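Local atomic coordinates of mandelate racemase/muconate lactonizing enzyme family protein (Bradyrhizobium sp. ORS 278, PDB entry 3TOY), a protein that is of unknown function but belongs to the mandelate racemase/muconate lactonizing enzyme family, joining an N-terminal capping domain to a beta/alpha barrel. Residues 372-375 and 376-379; 275-278 and 279-283; 44-48 and 49-53. All coordinates share one frame; numbering follows the deposited sequence. Where two conformers were deposited one is given.

Interaction 1: 372-375 and 376-379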
loop_
_atom_site.group_PDB
_atom_site.type_symbol
_atom_site.label_atom_id
_atom_site.label_comp_id
_atom_site.label_asym_id
_atom_site.label_seq_id
_atom_site.Cartn_x
_atom_site.Cartn_y
_atom_site.Cartn_z
ATOM N N TRP A 372 20.132 -19.191 -45.665
ATOM C CA TRP A 372 21.424 -18.547 -45.779
ATOM C C TRP A 372 21.892 -18.377 -47.224
ATOM O O TRP A 372 21.762 -19.282 -48.052
ATOM C CB TRP A 372 22.481 -19.335 -45.017
ATOM C CG TRP A 372 22.003 -19.890 -43.725
ATOM C CD1 TRP A 372 21.981 -21.206 -43.350
ATOM C CD2 TRP A 372 21.460 -19.148 -42.625
ATOM N NE1 TRP A 372 21.471 -21.322 -42.081
ATOM C CE2 TRP A 372 21.141 -20.075 -41.613
ATOM C CE3 TRP A 372 21.221 -17.788 -42.398
ATOM C CZ2 TRP A 372 20.588 -19.691 -40.393
ATOM C CZ3 TRP A 372 20.671 -17.406 -41.185
ATOM C CH2 TRP A 372 20.359 -18.355 -40.200
ATOM N N ASN A 373 22.427 -17.198 -47.508
ATOM C CA ASN A 373 23.259 -16.991 -48.684
ATOM C C ASN A 373 24.633 -17.594 -48.360
ATOM O O ASN A 373 25.501 -16.935 -47.786
ATOM C CB ASN A 373 23.360 -15.496 -48.976
ATOM C CG ASN A 373 24.341 -15.176 -50.093
ATOM O OD1 ASN A 373 25.020 -16.060 -50.622
ATOM N ND2 ASN A 373 24.422 -13.900 -50.448
ATOM N N GLU A 374 24.817 -18.867 -48.709
ATOM C CA GLU A 374 26.040 -19.586 -48.334
ATOM C C GLU A 374 27.359 -18.954 -48.813
ATOM O O GLU A 374 28.374 -19.016 -48.113
ATOM C CB GLU A 374 25.958 -21.054 -48.769
ATOM C CG GLU A 374 24.918 -21.870 -48.006
ATOM C CD GLU A 374 25.302 -22.084 -46.557
ATOM O OE1 GLU A 374 26.446 -21.742 -46.187
ATOM O OE2 GLU A 374 24.461 -22.598 -45.791
ATOM N N SER A 375 27.369 -18.360 -50.004
ATOM C CA SER A 375 28.606 -17.757 -50.475
ATOM C C SER A 375 28.996 -16.608 -49.539
ATOM O O SER A 375 30.167 -16.417 -49.215
ATOM C CB SER A 375 28.505 -17.322 -51.948
ATOM O OG SER A 375 27.828 -16.088 -52.110
ATOM N N ALA A 376 28.005 -15.874 -49.057
ATOM C CA ALA A 376 28.272 -14.797 -48.116
ATOM C C ALA A 376 28.674 -15.341 -46.733
ATOM O O ALA A 376 29.601 -14.826 -46.101
ATOM C CB ALA A 376 27.067 -13.853 -48.024
ATOM N N VAL A 377 27.997 -16.389 -46.281
ATOM C CA VAL A 377 28.385 -17.038 -45.025
ATOM C C VAL A 377 29.852 -17.463 -45.090
ATOM O O VAL A 377 30.635 -17.181 -44.183
ATOM C CB VAL A 377 27.476 -18.245 -44.679
ATOM C CG1 VAL A 377 28.029 -19.019 -43.504
ATOM C CG2 VAL A 377 26.047 -17.783 -44.384
ATOM N N ALA A 378 30.238 -18.123 -46.177
ATOM C CA ALA A 378 31.635 -18.509 -46.349
ATOM C C ALA A 378 32.567 -17.299 -46.237
ATOM O O ALA A 378 33.611 -17.359 -45.597
ATOM C CB ALA A 378 31.826 -19.214 -47.693
ATOM N N LYS A 379 32.184 -16.197 -46.870
ATOM C CA LYS A 379 32.991 -14.980 -46.851
ATOM C C LYS A 379 33.179 -14.425 -45.436
ATOM O O LYS A 379 34.271 -13.983 -45.068
ATOM C CB LYS A 379 32.337 -13.925 -47.748
ATOM C CG LYS A 379 33.170 -12.686 -48.023
ATOM C CD LYS A 379 32.451 -11.796 -49.034
ATOM C CE LYS A 379 33.409 -10.866 -49.762
ATOM N NZ LYS A 379 34.191 -10.011 -48.830
#
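N373, E374 and S375 start a short alpha-helix by offering their carbonyl oxygens to V377, A378 and K379, four residues on: V377 N to N373 O spans 3.0 Å, A378 N to E374 O 2.8 Å and K379 N to S375 O 3.1 Å. N373 occupies the N-cap. Its CG stands anti to the backbone N (chi1 173°), which swings the amide back over the first turn, where OD1 accepts weakly from A376 N at 3.4 Å. The same oxygen receives the hydroxyl of S375, with OG 3.2 Å from N373 OD1 and lifted a little out of the amide plane. Two donors of the first turn therefore converge on one side-chain oxygen, the hydroxyl bond being accompanied by the weak one from A376 N. The other arm of the amide lies against a methyl group, ND2 of N373 being 3.6 Å from CB of A376. On a different side of the helix E374 and V377 run alongside each other and point the same way. The glutamate chain folds back at chi2 (-69°), so that OE1 comes to 3.9 Å from V377 CB while its charge is met by a salt bridge to R35. W372, just ahead of the cap, touches the helix through its first side-chain carbon: CB rests 3.9 Å from V377 CG2, and the indole leads away to hydrogen-bond D61 through NE1 and to set its ring steeply against H71. V377 and W372 together form the buried side of the turn, packing on R35 of strand 29-47, on L59 of strand 50-64 and on I349 of a loop, whereas S375, A378 and K379 face outward. Helix 374-380 thus lies against the antiparallel N-terminal sheet, immediately before strand 381-382 joins that sheet beside strand 29-47.

Interaction 2: 275-278 and 279-283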
loop_
_atom_site.group_PDB
_atom_site.type_symbol
_atom_site.label_atom_id
_atom_site.label_comp_id
_atom_site.label_asym_id
_atom_site.label_seq_id
_atom_site.Cartn_x
_atom_site.Cartn_y
_atom_site.Cartn_z
ATOM N N PHE A 275 13.390 -14.187 -20.345
ATOM C CA PHE A 275 12.283 -15.144 -20.327
ATOM C C PHE A 275 10.982 -14.569 -19.779
ATOM O O PHE A 275 10.961 -13.429 -19.304
ATOM C CB PHE A 275 12.672 -16.421 -19.576
ATOM C CG PHE A 275 13.697 -17.234 -20.320
ATOM C CD1 PHE A 275 13.305 -18.082 -21.337
ATOM C CD2 PHE A 275 15.049 -17.090 -20.025
ATOM C CE1 PHE A 275 14.258 -18.828 -22.057
ATOM C CE2 PHE A 275 16.008 -17.807 -20.725
ATOM C CZ PHE A 275 15.605 -18.674 -21.744
ATOM N N PRO A 276 9.892 -15.342 -19.892
ATOM C CA PRO A 276 8.625 -14.777 -19.423
ATOM C C PRO A 276 8.692 -14.344 -17.964
ATOM O O PRO A 276 8.079 -13.319 -17.594
ATOM C CB PRO A 276 7.637 -15.924 -19.634
ATOM C CG PRO A 276 8.163 -16.547 -20.966
ATOM C CD PRO A 276 9.678 -16.528 -20.761
ATOM N N ARG A 277 9.434 -15.067 -17.135
ATOM C CA ARG A 277 9.489 -14.670 -15.701
ATOM C C ARG A 277 10.172 -13.336 -15.508
ATOM O O ARG A 277 9.766 -12.551 -14.649
ATOM C CB ARG A 277 10.151 -15.732 -14.820
ATOM C CG ARG A 277 10.261 -15.319 -13.304
ATOM C CD ARG A 277 8.867 -15.193 -12.671
ATOM N NE ARG A 277 8.136 -16.444 -12.820
ATOM C CZ ARG A 277 6.803 -16.555 -12.834
ATOM N NH1 ARG A 277 6.041 -15.489 -12.649
ATOM N NH2 ARG A 277 6.238 -17.742 -13.008
ATOM N N GLY A 278 11.217 -13.071 -16.289
ATOM C CA GLY A 278 11.920 -11.788 -16.211
ATOM C C GLY A 278 10.973 -10.639 -16.511
ATOM O O GLY A 278 11.043 -9.580 -15.880
ATOM N N PHE A 279 10.089 -10.846 -17.485
ATOM C CA PHE A 279 9.067 -9.845 -17.777
ATOM C C PHE A 279 8.028 -9.750 -16.675
ATOM O O PHE A 279 7.606 -8.635 -16.334
ATOM C CB PHE A 279 8.435 -10.093 -19.151
ATOM C CG PHE A 279 9.307 -9.585 -20.241
ATOM C CD1 PHE A 279 9.173 -8.287 -20.669
ATOM C CD2 PHE A 279 10.372 -10.360 -20.723
ATOM C CE1 PHE A 279 10.034 -7.757 -21.615
ATOM C CE2 PHE A 279 11.246 -9.837 -21.690
ATOM C CZ PHE A 279 11.085 -8.536 -22.131
ATOM N N ALA A 280 7.609 -10.891 -16.131
ATOM C CA ALA A 280 6.610 -10.857 -15.037
ATOM C C ALA A 280 7.109 -10.042 -13.837
ATOM O O ALA A 280 6.350 -9.234 -13.273
ATOM C CB ALA A 280 6.180 -12.278 -14.581
ATOM N N GLU A 281 8.357 -10.240 -13.435
ATOM C CA GLU A 281 8.923 -9.418 -12.343
ATOM C C GLU A 281 9.062 -7.928 -12.687
ATOM O O GLU A 281 8.784 -7.040 -11.836
ATOM C CB GLU A 281 10.264 -9.971 -11.842
ATOM C CG GLU A 281 10.198 -11.416 -11.268
ATOM C CD GLU A 281 9.200 -11.591 -10.106
ATOM O OE1 GLU A 281 8.796 -10.595 -9.454
ATOM O OE2 GLU A 281 8.805 -12.745 -9.844
ATOM N N ALA A 282 9.505 -7.626 -13.900
ATOM C CA ALA A 282 9.568 -6.224 -14.341
ATOM C C ALA A 282 8.210 -5.539 -14.315
ATOM O O ALA A 282 8.094 -4.391 -13.897
ATOM C CB ALA A 282 10.194 -6.110 -15.750
ATOM N N ILE A 283 7.186 -6.248 -14.750
ATOM C CA ILE A 283 5.823 -5.697 -14.798
ATOM C C ILE A 283 5.290 -5.546 -13.383
ATOM O O ILE A 283 4.616 -4.550 -13.062
ATOM C CB ILE A 283 4.897 -6.580 -15.662
ATOM C CG1 ILE A 283 5.314 -6.436 -17.141
ATOM C CG2 ILE A 283 3.439 -6.207 -15.477
ATOM C CD1 ILE A 283 4.656 -7.455 -18.124
HETATM O O HOH W 1 6.418 -13.303 -11.172
#
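F279, R277 and G278 carry this contact on the first turns of helix 275-285, which forms the crossover between strands 267-269 and 290-291 in the beta/alpha barrel of the enolase superfamily. F279 works with both backbone and ring. Its N bonds F275 O at 3.3 Å, and with CG anti to the carbonyl carbon (chi1 -80°) its ring turns back beside that same oxygen. F275 O consequently lies at the ring edge, near the ring plane, 3.4 Å from F279 CD2. The ring continues inward to an edge-to-face meeting with W273, on the buried side of the helix. G278 contributes main chain alone: its O accepts from A282 N at 3.2 Å, and the A282 methyl lies near the same oxygen. R277 uses its O for E281 N, 3.0 Å away, and its long side chain for the face turned to the neighbouring subunits. Bends at chi2 (66°) and chi3 (57°) curl that chain along the helix, placing NH1 3.7 Å from A280 CB and CD 3.7 Å from E281 OE2. The arginine and glutamate cross obliquely, their guanidinium and carboxylate planes turned well away from parallel, and their charged ends do not touch directly. Each is instead engaged by a neighbouring copy of the protein: R277 gives NH1 to A313 O and NH2 to D312 O of the third subunit, while E281 OE1 bonds S254 OG of the second. This helix face therefore sits where three subunits meet. A water bridges the two side chains, accepting from R277 NH1 at 2.7 Å and hydrogen-bonded to E281 OE2.

Interaction 3: 44-48 and 49-53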
loop_
_atom_site.group_PDB
_atom_site.type_symbol
_atom_site.label_atom_id
_atom_site.label_comp_id
_atom_site.label_asym_id
_atom_site.label_seq_id
_atom_site.Cartn_x
_atom_site.Cartn_y
_atom_site.Cartn_z
ATOM N N PRO A 44 28.791 2.645 -38.584
ATOM C CA PRO A 44 29.052 2.299 -37.190
ATOM C C PRO A 44 27.953 2.844 -36.280
ATOM O O PRO A 44 27.470 3.966 -36.477
ATOM C CB PRO A 44 30.391 2.993 -36.893
ATOM C CG PRO A 44 30.542 4.036 -37.975
ATOM C CD PRO A 44 29.890 3.426 -39.174
ATOM N N LEU A 45 27.560 2.043 -35.296
ATOM C CA LEU A 45 26.530 2.444 -34.342
ATOM C C LEU A 45 27.155 2.757 -32.985
ATOM O O LEU A 45 27.434 1.865 -32.187
ATOM C CB LEU A 45 25.490 1.337 -34.215
ATOM C CG LEU A 45 24.770 1.036 -35.529
ATOM C CD1 LEU A 45 24.521 -0.457 -35.698
ATOM C CD2 LEU A 45 23.474 1.820 -35.605
ATOM N N ARG A 46 27.399 4.032 -32.735
ATOM C CA ARG A 46 27.994 4.437 -31.476
ATOM C C ARG A 46 26.925 4.493 -30.387
ATOM O O ARG A 46 25.846 5.051 -30.594
ATOM C CB ARG A 46 28.683 5.795 -31.628
ATOM C CG ARG A 46 28.932 6.533 -30.319
ATOM C CD ARG A 46 30.048 5.913 -29.483
ATOM N NE ARG A 46 30.186 6.623 -28.214
ATOM C CZ ARG A 46 30.797 6.142 -27.139
ATOM N NH1 ARG A 46 31.343 4.934 -27.170
ATOM N NH2 ARG A 46 30.862 6.873 -26.032
ATOM N N ASN A 47 27.233 3.908 -29.234
ATOM C CA ASN A 47 26.332 3.984 -28.070
ATOM C C ASN A 47 27.067 4.486 -26.837
ATOM O O ASN A 47 28.259 4.805 -26.913
ATOM C CB ASN A 47 25.621 2.651 -27.805
ATOM C CG ASN A 47 26.576 1.521 -27.418
ATOM O OD1 ASN A 47 27.165 1.525 -26.327
ATOM N ND2 ASN A 47 26.688 0.509 -28.294
ATOM N N ALA A 48 26.362 4.581 -25.710
ATOM C CA ALA A 48 26.968 5.117 -24.485
ATOM C C ALA A 48 28.102 4.247 -23.940
ATOM O O ALA A 48 28.940 4.722 -23.163
ATOM C CB ALA A 48 25.891 5.345 -23.392
ATOM N N PHE A 49 28.126 2.971 -24.313
ATOM C CA PHE A 49 29.139 2.048 -23.763
ATOM C C PHE A 49 30.250 1.635 -24.730
ATOM O O PHE A 49 31.182 0.936 -24.344
ATOM C CB PHE A 49 28.490 0.799 -23.158
ATOM C CG PHE A 49 27.968 1.019 -21.777
ATOM C CD1 PHE A 49 28.814 0.888 -20.682
ATOM C CD2 PHE A 49 26.643 1.401 -21.573
ATOM C CE1 PHE A 49 28.349 1.110 -19.390
ATOM C CE2 PHE A 49 26.168 1.629 -20.286
ATOM C CZ PHE A 49 27.021 1.482 -19.189
ATOM N N GLY A 50 30.142 2.058 -25.979
ATOM C CA GLY A 50 31.129 1.686 -26.981
ATOM C C GLY A 50 30.563 1.834 -28.369
ATOM O O GLY A 50 29.670 2.651 -28.614
ATOM N N VAL A 51 31.080 1.038 -29.291
ATOM C CA VAL A 51 30.650 1.138 -30.670
ATOM C C VAL A 51 30.410 -0.264 -31.193
ATOM O O VAL A 51 31.205 -1.163 -30.950
ATOM C CB VAL A 51 31.714 1.860 -31.544
ATOM C CG1 VAL A 51 31.253 1.937 -32.989
ATOM C CG2 VAL A 51 31.985 3.258 -31.008
ATOM N N ILE A 52 29.286 -0.457 -31.868
ATOM C CA ILE A 52 29.049 -1.689 -32.599
ATOM C C ILE A 52 29.333 -1.338 -34.057
ATOM O O ILE A 52 28.613 -0.542 -34.662
ATOM C CB ILE A 52 27.596 -2.200 -32.409
ATOM C CG1 ILE A 52 27.378 -2.678 -30.966
ATOM C CG2 ILE A 52 27.275 -3.322 -33.380
ATOM C CD1 ILE A 52 25.921 -2.968 -30.627
ATOM N N ASP A 53 30.409 -1.886 -34.606
ATOM C CA ASP A 53 30.816 -1.534 -35.970
ATOM C C ASP A 53 30.808 -2.732 -36.921
ATOM O O ASP A 53 31.291 -2.643 -38.050
ATOM C CB ASP A 53 32.199 -0.897 -35.952
ATOM C CG ASP A 53 33.203 -1.736 -35.206
ATOM O OD1 ASP A 53 32.990 -2.963 -35.094
ATOM O OD2 ASP A 53 34.205 -1.172 -34.727
#
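N47 and F49 meet through an amide that bends inward over the turn: OD1 of N47 takes the N-H of F49 at 2.7 Å, in the carbonyl plane and at 145° at the hydrogen. This is an Asx turn. The side chain reaches it because CG lies between the backbone N and the carbonyl carbon (chi1 64°). The F49 side chain projects beyond the turn and packs on R115 of the second subunit, while N47 touches L116 of that subunit. On the opposite face of the ribbon R46 and V51 form a non-hydrogen-bonded antiparallel pair whose side chains cross at about a right angle, CD of R46 lying 3.6 Å from V51 CG2. In one of the two R46 conformers, the guanidinium has V51 CG2 at its edge and sends NH1 toward G50 O in a weak, bent bond that stays doubtful. The whole is a beta hairpin, strands 44-47 and 50-53 running at 161° and joined by a tight type I turn at A48-F49. Such a hairpin in the N-terminal capping domain of this family usually reaches over the mouth of the barrel, consistent here with A48 resting on S223. G50 O is claimed more firmly by N47 N at 2.8 Å. Farther along, L45 and I52 exchange both backbone bonds, L45 N to I52 O being 2.9 Å, and their side chains share the face of N47, where L45 also packs on L343. Beside V51, P44 approaches with CB 4.1 Å from V51 CG1.

How the interactions relate
The three contacts do not touch one another. Interaction 3 is part of the antiparallel N-terminal sheet and interaction 1 packs against it: strand 29-47 lies under the helix of interaction 1 and ends in the hairpin of interaction 3, yet their centres are 26 Å apart. Interaction 2 lies in the barrel, its centre 37 Å from interaction 1, across the chain's centre, and 28 Å from interaction 3. Interactions 2 and 3 both touch the second subunit. In interaction 3 the N47 side chain is about 8 Å from a calcium ion and that of I52 about 4 Å from an acetate, probably from the crystallisation liquor; in interaction 2 the F279 side chain is about 12 Å from a calcium ion.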